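Local coordinates for endolysin (Escherichia coli O157 typing phage 15, PDB 7M5I), which probably hydrolyses the beta-1,4 glycosidic bonds of host peptidoglycan as a family 24 lysozyme, helping to release phage particles at lysis, at residues A[78-91]-A[108-120]. Numbering follows the deposited sequence.
With PO4 (phosphate ion), chain D.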
ATOM      1  N   ALA A  78      -0.133 -14.591   3.387  1.00 40.91           N
ATOM      2  CA  ALA A  78      -0.351 -14.269   4.819  1.00 41.05           C
ATOM      3  C   ALA A  78      -1.803 -14.540   5.260  1.00 39.20           C
ATOM      4  O   ALA A  78      -2.019 -14.837   6.415  1.00 40.17           O
ATOM      5  CB  ALA A  78       0.027 -12.873   5.098  1.00 39.44           C
ATOM      6  N   ILE A  79      -2.763 -14.466   4.348  1.00 38.20           N
ATOM      7  CA  ILE A  79      -4.201 -14.632   4.695  1.00 39.44           C
ATOM      8  C   ILE A  79      -4.506 -16.117   4.784  1.00 39.88           C
ATOM      9  O   ILE A  79      -4.056 -16.855   3.898  1.00 41.31           O
ATOM     10  CB  ILE A  79      -5.073 -13.918   3.664  1.00 41.22           C
ATOM     11  CG1 ILE A  79      -4.970 -12.412   3.889  1.00 37.85           C
ATOM     12  CG2 ILE A  79      -6.491 -14.397   3.736  1.00 45.41           C
ATOM     13  CD1 ILE A  79      -5.570 -11.637   2.777  1.00 42.32           C
ATOM     14  N   LYS A  80      -5.223 -16.511   5.828  1.00 39.52           N
ATOM     15  CA  LYS A  80      -5.516 -17.948   6.113  1.00 41.30           C
ATOM     16  C   LYS A  80      -7.029 -18.200   6.168  1.00 40.16           C
ATOM     17  O   LYS A  80      -7.430 -19.367   6.410  1.00 40.76           O
ATOM     18  CB  LYS A  80      -4.823 -18.358   7.408  1.00 44.87           C
ATOM     19  CG  LYS A  80      -3.310 -18.224   7.347  1.00 47.84           C
ATOM     20  CD  LYS A  80      -2.595 -18.945   8.446  1.00 53.12           C
ATOM     21  CE  LYS A  80      -1.284 -18.307   8.859  1.00 55.21           C
ATOM     22  NZ  LYS A  80      -0.714 -19.000  10.040  1.00 57.20           N
ATOM     23  N   VAL A  81      -7.843 -17.209   5.876  1.00 37.17           N
ATOM     24  CA  VAL A  81      -9.323 -17.277   5.943  1.00 37.68           C
ATOM     25  C   VAL A  81      -9.895 -16.661   4.680  1.00 35.42           C
ATOM     26  O   VAL A  81      -9.272 -15.805   4.048  1.00 35.44           O
ATOM     27  CB  VAL A  81      -9.902 -16.569   7.177  1.00 37.19           C
ATOM     28  CG1 VAL A  81      -9.441 -17.266   8.476  1.00 39.50           C
ATOM     29  CG2 VAL A  81      -9.614 -15.068   7.164  1.00 35.97           C
ATOM     30  N   PRO A  82     -11.122 -17.030   4.319  1.00 34.50           N
ATOM     31  CA  PRO A  82     -11.860 -16.341   3.265  1.00 34.21           C
ATOM     32  C   PRO A  82     -11.933 -14.848   3.541  1.00 34.12           C
ATOM     33  O   PRO A  82     -12.165 -14.470   4.652  1.00 34.59           O
ATOM     34  CB  PRO A  82     -13.252 -17.011   3.296  1.00 35.37           C
ATOM     35  CG  PRO A  82     -12.971 -18.356   3.835  1.00 37.26           C
ATOM     36  CD  PRO A  82     -11.871 -18.167   4.871  1.00 36.98           C
ATOM     37  N   THR A  83     -11.665 -14.060   2.493  1.00 32.16           N
ATOM     38  CA  THR A  83     -11.383 -12.626   2.541  1.00 31.22           C
ATOM     39  C   THR A  83     -12.170 -11.953   1.412  1.00 28.96           C
ATOM     40  O   THR A  83     -12.051 -12.403   0.245  1.00 29.82           O
ATOM     41  CB  THR A  83      -9.869 -12.423   2.415  1.00 30.29           C
ATOM     42  OG1 THR A  83      -9.259 -13.050   3.545  1.00 31.03           O
ATOM     43  CG2 THR A  83      -9.502 -10.960   2.376  1.00 29.12           C
ATOM     44  N   THR A  84     -12.902 -10.898   1.730  1.00 29.81           N
ATOM     45  CA  THR A  84     -13.679 -10.125   0.734  1.00 30.84           C
ATOM     46  C   THR A  84     -12.741  -9.299  -0.138  1.00 30.47           C
ATOM     47  O   THR A  84     -11.594  -9.059   0.277  1.00 29.52           O
ATOM     48  CB  THR A  84     -14.723  -9.216   1.385  1.00 32.84           C
ATOM     49  OG1 THR A  84     -14.016  -8.229   2.147  1.00 31.10           O
ATOM     50  CG2 THR A  84     -15.698  -9.960   2.269  1.00 35.55           C
ATOM     51  N   GLN A  85     -13.187  -8.908  -1.320  1.00 30.19           N
ATOM     52  CA  GLN A  85     -12.325  -8.146  -2.248  1.00 29.13           C
ATOM     53  C   GLN A  85     -11.840  -6.872  -1.566  1.00 27.65           C
ATOM     54  O   GLN A  85     -10.671  -6.496  -1.771  1.00 25.92           O
ATOM     55  CB  GLN A  85     -13.079  -7.817  -3.536  1.00 29.25           C
ATOM     56  CG  GLN A  85     -12.171  -7.187  -4.577  1.00 30.35           C
ATOM     57  CD  GLN A  85     -11.010  -8.078  -4.979  1.00 31.68           C
ATOM     58  OE1 GLN A  85     -11.157  -9.243  -5.428  1.00 31.89           O
ATOM     59  NE2 GLN A  85      -9.824  -7.554  -4.810  1.00 30.07           N
ATOM     60  N   ASN A  86     -12.714  -6.186  -0.827  1.00 26.74           N
ATOM     61  CA  ASN A  86     -12.373  -4.877  -0.206  1.00 25.83           C
ATOM     62  C   ASN A  86     -11.405  -5.139   0.944  1.00 24.43           C
ATOM     63  O   ASN A  86     -10.501  -4.329   1.157  1.00 23.77           O
ATOM     64  CB  ASN A  86     -13.614  -4.089   0.209  1.00 26.31           C
ATOM     65  CG  ASN A  86     -14.541  -4.862   1.102  1.00 27.60           C
ATOM     66  OD1 ASN A  86     -15.229  -5.752   0.589  1.00 29.19           O
ATOM     67  ND2 ASN A  86     -14.601  -4.535   2.384  1.00 26.47           N
ATOM     68  N   GLU A  87     -11.551  -6.212   1.707  1.00 26.95           N
ATOM     69  CA  GLU A  87     -10.564  -6.549   2.753  1.00 26.97           C
ATOM     70  C   GLU A  87      -9.195  -6.781   2.105  1.00 27.01           C
ATOM     71  O   GLU A  87      -8.175  -6.198   2.598  1.00 26.28           O
ATOM     72  CB  GLU A  87     -10.977  -7.782   3.532  1.00 28.68           C
ATOM     73  CG  GLU A  87     -12.128  -7.545   4.485  1.00 30.17           C
ATOM     74  CD  GLU A  87     -12.802  -8.832   4.972  1.00 33.65           C
ATOM     75  OE1 GLU A  87     -12.365  -9.939   4.524  1.00 32.77           O
ATOM     76  OE2 GLU A  87     -13.688  -8.729   5.829  1.00 32.50           O
ATOM     77  N   PHE A  88      -9.157  -7.540   1.015  1.00 28.27           N
ATOM     78  CA  PHE A  88      -7.892  -7.821   0.280  1.00 28.01           C
ATOM     79  C   PHE A  88      -7.313  -6.495  -0.233  1.00 26.61           C
ATOM     80  O   PHE A  88      -6.081  -6.240  -0.008  1.00 26.53           O
ATOM     81  CB  PHE A  88      -8.117  -8.784  -0.877  1.00 27.89           C
ATOM     82  CG  PHE A  88      -6.827  -9.217  -1.510  1.00 28.99           C
ATOM     83  CD1 PHE A  88      -5.980 -10.121  -0.860  1.00 30.99           C
ATOM     84  CD2 PHE A  88      -6.442  -8.725  -2.736  1.00 29.24           C
ATOM     85  CE1 PHE A  88      -4.809 -10.563  -1.464  1.00 31.60           C
ATOM     86  CE2 PHE A  88      -5.271  -9.169  -3.341  1.00 30.25           C
ATOM     87  CZ  PHE A  88      -4.453 -10.069  -2.686  1.00 29.89           C
ATOM     88  N   ASP A  89      -8.117  -5.666  -0.876  1.00 24.54           N
ATOM     89  CA  ASP A  89      -7.629  -4.375  -1.418  1.00 24.90           C
ATOM     90  C   ASP A  89      -6.970  -3.544  -0.310  1.00 25.32           C
ATOM     91  O   ASP A  89      -5.847  -2.958  -0.535  1.00 22.82           O
ATOM     92  CB  ASP A  89      -8.717  -3.579  -2.110  1.00 26.29           C
ATOM     93  CG  ASP A  89      -9.241  -4.152  -3.406  1.00 27.43           C
ATOM     94  OD1 ASP A  89      -8.547  -5.000  -4.040  1.00 27.47           O
ATOM     95  OD2 ASP A  89     -10.384  -3.715  -3.794  1.00 27.33           O
ATOM     96  N   ALA A  90      -7.632  -3.422   0.829  1.00 23.89           N
ATOM     97  CA  ALA A  90      -7.129  -2.638   1.965  1.00 24.78           C
ATOM     98  C   ALA A  90      -5.821  -3.216   2.488  1.00 26.53           C
ATOM     99  O   ALA A  90      -4.854  -2.455   2.760  1.00 24.63           O
ATOM    100  CB  ALA A  90      -8.146  -2.522   3.052  1.00 25.56           C
ATOM    101  N   LEU A  91      -5.751  -4.532   2.679  1.00 25.10           N
ATOM    102  CA  LEU A  91      -4.523  -5.178   3.204  1.00 26.22           C
ATOM    103  C   LEU A  91      -3.378  -4.994   2.201  1.00 25.86           C
ATOM    104  O   LEU A  91      -2.281  -4.698   2.651  1.00 27.47           O
ATOM    105  CB  LEU A  91      -4.797  -6.669   3.436  1.00 27.88           C
ATOM    106  CG  LEU A  91      -5.803  -6.947   4.557  1.00 30.33           C
ATOM    107  CD1 LEU A  91      -6.182  -8.429   4.523  1.00 33.09           C
ATOM    108  CD2 LEU A  91      -5.272  -6.580   5.927  1.00 32.42           C
ATOM    109  N   PHE A 108      -2.555  -6.699  13.008  1.00 37.16           N
ATOM    110  CA  PHE A 108      -3.754  -6.603  12.138  1.00 35.87           C
ATOM    111  C   PHE A 108      -3.939  -7.936  11.394  1.00 36.14           C
ATOM    112  O   PHE A 108      -5.090  -8.398  11.294  1.00 36.69           O
ATOM    113  CB  PHE A 108      -3.777  -5.337  11.279  1.00 32.51           C
ATOM    114  CG  PHE A 108      -2.800  -5.247  10.141  1.00 31.02           C
ATOM    115  CD1 PHE A 108      -3.046  -5.873   8.931  1.00 30.71           C
ATOM    116  CD2 PHE A 108      -1.685  -4.398  10.235  1.00 30.42           C
ATOM    117  CE1 PHE A 108      -2.186  -5.713   7.847  1.00 30.86           C
ATOM    118  CE2 PHE A 108      -0.816  -4.267   9.173  1.00 29.45           C
ATOM    119  CZ  PHE A 108      -1.062  -4.894   7.963  1.00 30.06           C
ATOM    120  N   ILE A 109      -2.889  -8.563  10.899  1.00 37.12           N
ATOM    121  CA  ILE A 109      -3.057  -9.777  10.046  1.00 38.83           C
ATOM    122  C   ILE A 109      -3.469 -10.959  10.944  1.00 41.04           C
ATOM    123  O   ILE A 109      -4.282 -11.789  10.470  1.00 40.58           O
ATOM    124  CB  ILE A 109      -1.795 -10.090   9.243  1.00 41.77           C
ATOM    125  CG1 ILE A 109      -2.141 -10.957   8.028  1.00 46.83           C
ATOM    126  CG2 ILE A 109      -0.742 -10.752  10.113  1.00 44.99           C
ATOM    127  CD1 ILE A 109      -2.855 -10.189   6.910  1.00 45.94           C
ATOM    128  N   LYS A 110      -2.966 -10.998  12.181  1.00 39.81           N
ATOM    129  CA  LYS A 110      -3.372 -12.004  13.197  1.00 42.37           C
ATOM    130  C   LYS A 110      -4.872 -11.872  13.471  1.00 40.15           C
ATOM    131  O   LYS A 110      -5.592 -12.884  13.486  1.00 37.92           O
ATOM    132  CB  LYS A 110      -2.481 -11.826  14.423  1.00 46.91           C
ATOM    133  CG  LYS A 110      -1.091 -12.438  14.269  1.00 53.27           C
ATOM    134  CD  LYS A 110      -0.382 -12.665  15.638  1.00 59.24           C
ATOM    135  CE  LYS A 110       1.145 -12.709  15.622  1.00 62.18           C
ATOM    136  NZ  LYS A 110       1.790 -11.414  15.293  1.00 60.59           N
ATOM    137  N   ARG A 111      -5.353 -10.647  13.658  1.00 38.14           N
ATOM    138  CA  ARG A 111      -6.776 -10.381  13.957  1.00 37.94           C
ATOM    139  C   ARG A 111      -7.615 -10.729  12.727  1.00 36.68           C
ATOM    140  O   ARG A 111      -8.707 -11.343  12.893  1.00 36.60           O
ATOM    141  CB  ARG A 111      -6.992  -8.941  14.430  1.00 39.03           C
ATOM    142  CG  ARG A 111      -6.354  -8.677  15.786  1.00 41.91           C
ATOM    143  CD  ARG A 111      -6.606  -7.252  16.220  1.00 41.50           C
ATOM    144  NE  ARG A 111      -6.128  -7.008  17.558  1.00 42.26           N
ATOM    145  CZ  ARG A 111      -6.204  -5.845  18.197  1.00 43.17           C
ATOM    146  NH1 ARG A 111      -6.786  -4.809  17.643  1.00 41.27           N
ATOM    147  NH2 ARG A 111      -5.715  -5.744  19.413  1.00 45.62           N
ATOM    148  N   HIS A 112      -7.156 -10.368  11.524  1.00 33.51           N
ATOM    149  CA  HIS A 112      -7.880 -10.722  10.283  1.00 33.00           C
ATOM    150  C   HIS A 112      -8.056 -12.246  10.264  1.00 34.63           C
ATOM    151  O   HIS A 112      -9.211 -12.713  10.050  1.00 34.21           O
ATOM    152  CB  HIS A 112      -7.134 -10.285   9.025  1.00 32.45           C
ATOM    153  CG  HIS A 112      -7.825 -10.704   7.778  1.00 30.92           C
ATOM    154  ND1 HIS A 112      -8.957 -10.082   7.334  1.00 29.64           N
ATOM    155  CD2 HIS A 112      -7.601 -11.723   6.943  1.00 30.85           C
ATOM    156  CE1 HIS A 112      -9.353 -10.641   6.226  1.00 29.87           C
ATOM    157  NE2 HIS A 112      -8.569 -11.670   5.988  1.00 31.39           N
ATOM    158  N   ASN A 113      -6.978 -12.986  10.545  1.00 36.82           N
ATOM    159  CA  ASN A 113      -6.982 -14.466  10.455  1.00 39.74           C
ATOM    160  C   ASN A 113      -7.814 -15.091  11.582  1.00 41.72           C
ATOM    161  O   ASN A 113      -8.225 -16.221  11.388  1.00 42.19           O
ATOM    162  CB  ASN A 113      -5.562 -15.025  10.357  1.00 41.37           C
ATOM    163  CG  ASN A 113      -4.957 -14.782   8.985  1.00 41.31           C
ATOM    164  OD1 ASN A 113      -5.678 -14.667   7.986  1.00 39.07           O
ATOM    165  ND2 ASN A 113      -3.637 -14.695   8.929  1.00 41.75           N
ATOM    166  N   ALA A 114      -8.106 -14.369  12.672  1.00 41.96           N
ATOM    167  CA  ALA A 114      -8.969 -14.809  13.793  1.00 43.75           C
ATOM    168  C   ALA A 114     -10.443 -14.413  13.566  1.00 43.92           C
ATOM    169  O   ALA A 114     -11.271 -14.767  14.435  1.00 44.81           O
ATOM    170  CB  ALA A 114      -8.454 -14.231  15.092  1.00 45.33           C
ATOM    171  N   GLY A 115     -10.782 -13.756  12.449  1.00 40.86           N
ATOM    172  CA  GLY A 115     -12.153 -13.303  12.163  1.00 41.14           C
ATOM    173  C   GLY A 115     -12.519 -12.058  12.944  1.00 41.95           C
ATOM    174  O   GLY A 115     -13.708 -11.720  12.980  1.00 43.19           O
ATOM    175  N   ASN A 116     -11.539 -11.364  13.534  1.00 40.25           N
ATOM    176  CA  ASN A 116     -11.741 -10.133  14.338  1.00 40.75           C
ATOM    177  C   ASN A 116     -11.540  -8.924  13.413  1.00 40.48           C
ATOM    178  O   ASN A 116     -10.440  -8.341  13.424  1.00 36.36           O
ATOM    179  CB  ASN A 116     -10.791 -10.137  15.525  1.00 41.60           C
ATOM    180  CG  ASN A 116     -10.919  -8.925  16.414  1.00 42.69           C
ATOM    181  OD1 ASN A 116     -11.846  -8.132  16.262  1.00 44.65           O
ATOM    182  ND2 ASN A 116      -9.959  -8.752  17.303  1.00 45.11           N
ATOM    183  N   LYS A 117     -12.560  -8.605  12.625  1.00 41.15           N
ATOM    184  CA  LYS A 117     -12.488  -7.594  11.567  1.00 39.14           C
ATOM    185  C   LYS A 117     -12.361  -6.234  12.204  1.00 41.10           C
ATOM    186  O   LYS A 117     -11.554  -5.423  11.696  1.00 36.00           O
ATOM    187  CB  LYS A 117     -13.696  -7.659  10.635  1.00 39.01           C
ATOM    188  CG  LYS A 117     -13.765  -8.985   9.873  1.00 40.48           C
ATOM    189  CD  LYS A 117     -15.028  -9.228   9.137  1.00 42.39           C
ATOM    190  CE  LYS A 117     -15.082 -10.639   8.626  1.00 43.11           C
ATOM    191  NZ  LYS A 117     -14.811 -10.732   7.193  1.00 43.76           N
ATOM    192  N   VAL A 118     -13.171  -5.943  13.197  1.00 40.47           N
ATOM    193  CA  VAL A 118     -13.122  -4.609  13.863  1.00 41.71           C
ATOM    194  C   VAL A 118     -11.735  -4.403  14.468  1.00 38.67           C
ATOM    195  O   VAL A 118     -11.146  -3.299  14.298  1.00 38.83           O
ATOM    196  CB  VAL A 118     -14.257  -4.498  14.894  1.00 44.44           C
ATOM    197  CG1 VAL A 118     -14.162  -3.246  15.746  1.00 45.53           C
ATOM    198  CG2 VAL A 118     -15.606  -4.584  14.177  1.00 49.08           C
ATOM    199  N   GLY A 119     -11.240  -5.421  15.173  1.00 39.33           N
ATOM    200  CA  GLY A 119      -9.895  -5.415  15.752  1.00 38.51           C
ATOM    201  C   GLY A 119      -8.835  -5.228  14.677  1.00 35.98           C
ATOM    202  O   GLY A 119      -7.832  -4.526  14.956  1.00 36.82           O
ATOM    203  N   CYS A 120      -8.978  -5.898  13.528  1.00 35.13           N
ATOM    204  CA  CYS A 120      -8.009  -5.766  12.406  1.00 33.57           C
ATOM    205  C   CYS A 120      -8.004  -4.294  11.963  1.00 33.07           C
ATOM    206  O   CYS A 120      -6.884  -3.700  11.891  1.00 32.26           O
ATOM    207  CB  CYS A 120      -8.346  -6.668  11.225  1.00 34.86           C
ATOM    208  SG  CYS A 120      -7.276  -6.398   9.775  1.00 33.50           S
TER
HETATM  209  P   PO4 D 202      -4.322  -9.352  19.933  1.00 74.34           P
HETATM  210  O1  PO4 D 202      -4.892 -10.141  21.107  1.00 78.04           O
HETATM  211  O2  PO4 D 202      -3.219  -8.411  20.442  1.00 60.77           O
HETATM  212  O3  PO4 D 202      -5.452  -8.566  19.307  1.00 65.85           O
HETATM  213  O4  PO4 D 202      -3.740 -10.314  18.888  1.00 72.93           O
HETATM  214  O   HOH W   1     -12.441 -12.193   6.194  1.00 35.62           O
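A chi1 of 177° swings the H112 imidazole out from helix 108-113, opposite the backbone N, and into the loop 79-84, where T83 OG1 meets the ring edge at NE2. NE2 donates to T83 OG1 over 2.9 Å, and the acceptor lies in the ring plane; T83 OG1 in turn donates to V81 O. The other ring nitrogen, ND1, bonds to Y153 OH, and these two bonds fix the rotation of the ring. L91 CD1 sits over one face, 4.1 Å from the centroid and almost on its normal, a CH-pi contact. At the edge, E87 OE1 approaches CE1 at 3.5 Å, its carboxylate nearly perpendicular to the imidazole.

N113 serves the backbone at the end of helix 57-78: its ND2 donates to A78 O (3.0 Å, 160° at the hydrogen) almost within the amide plane, while its OD1 accepts at 2.9 Å from K80 N, which comes from above the plane of the amide carbonyl. One amide thus satisfies a carbonyl and an N-H two residues apart.

E87 forms a capping box with T84 at the N-terminus of helix 85-98: T84 OG1 accepts from E87 N, and E87 OE1 from T84 N. E87 OE2 takes K117 NZ through the syn lone pair in a 2.7 Å salt bridge. A water bridges E87 OE1, K117 NZ and P82 O. Deeper in, L91 CD2 reaches F108 CE1 at 3.7 Å.

The short axes of 85-91 and 108-113 run antiparallel (167°) but 12.7 Å apart, so side chains fill the gap. Within the helical part of the phage lysozyme fold, Y153 of helix 140-155 touches E87, K117 and C120, L91 packs on V75 of helix 57-78, and F108 meets W127 just before strand 129-132.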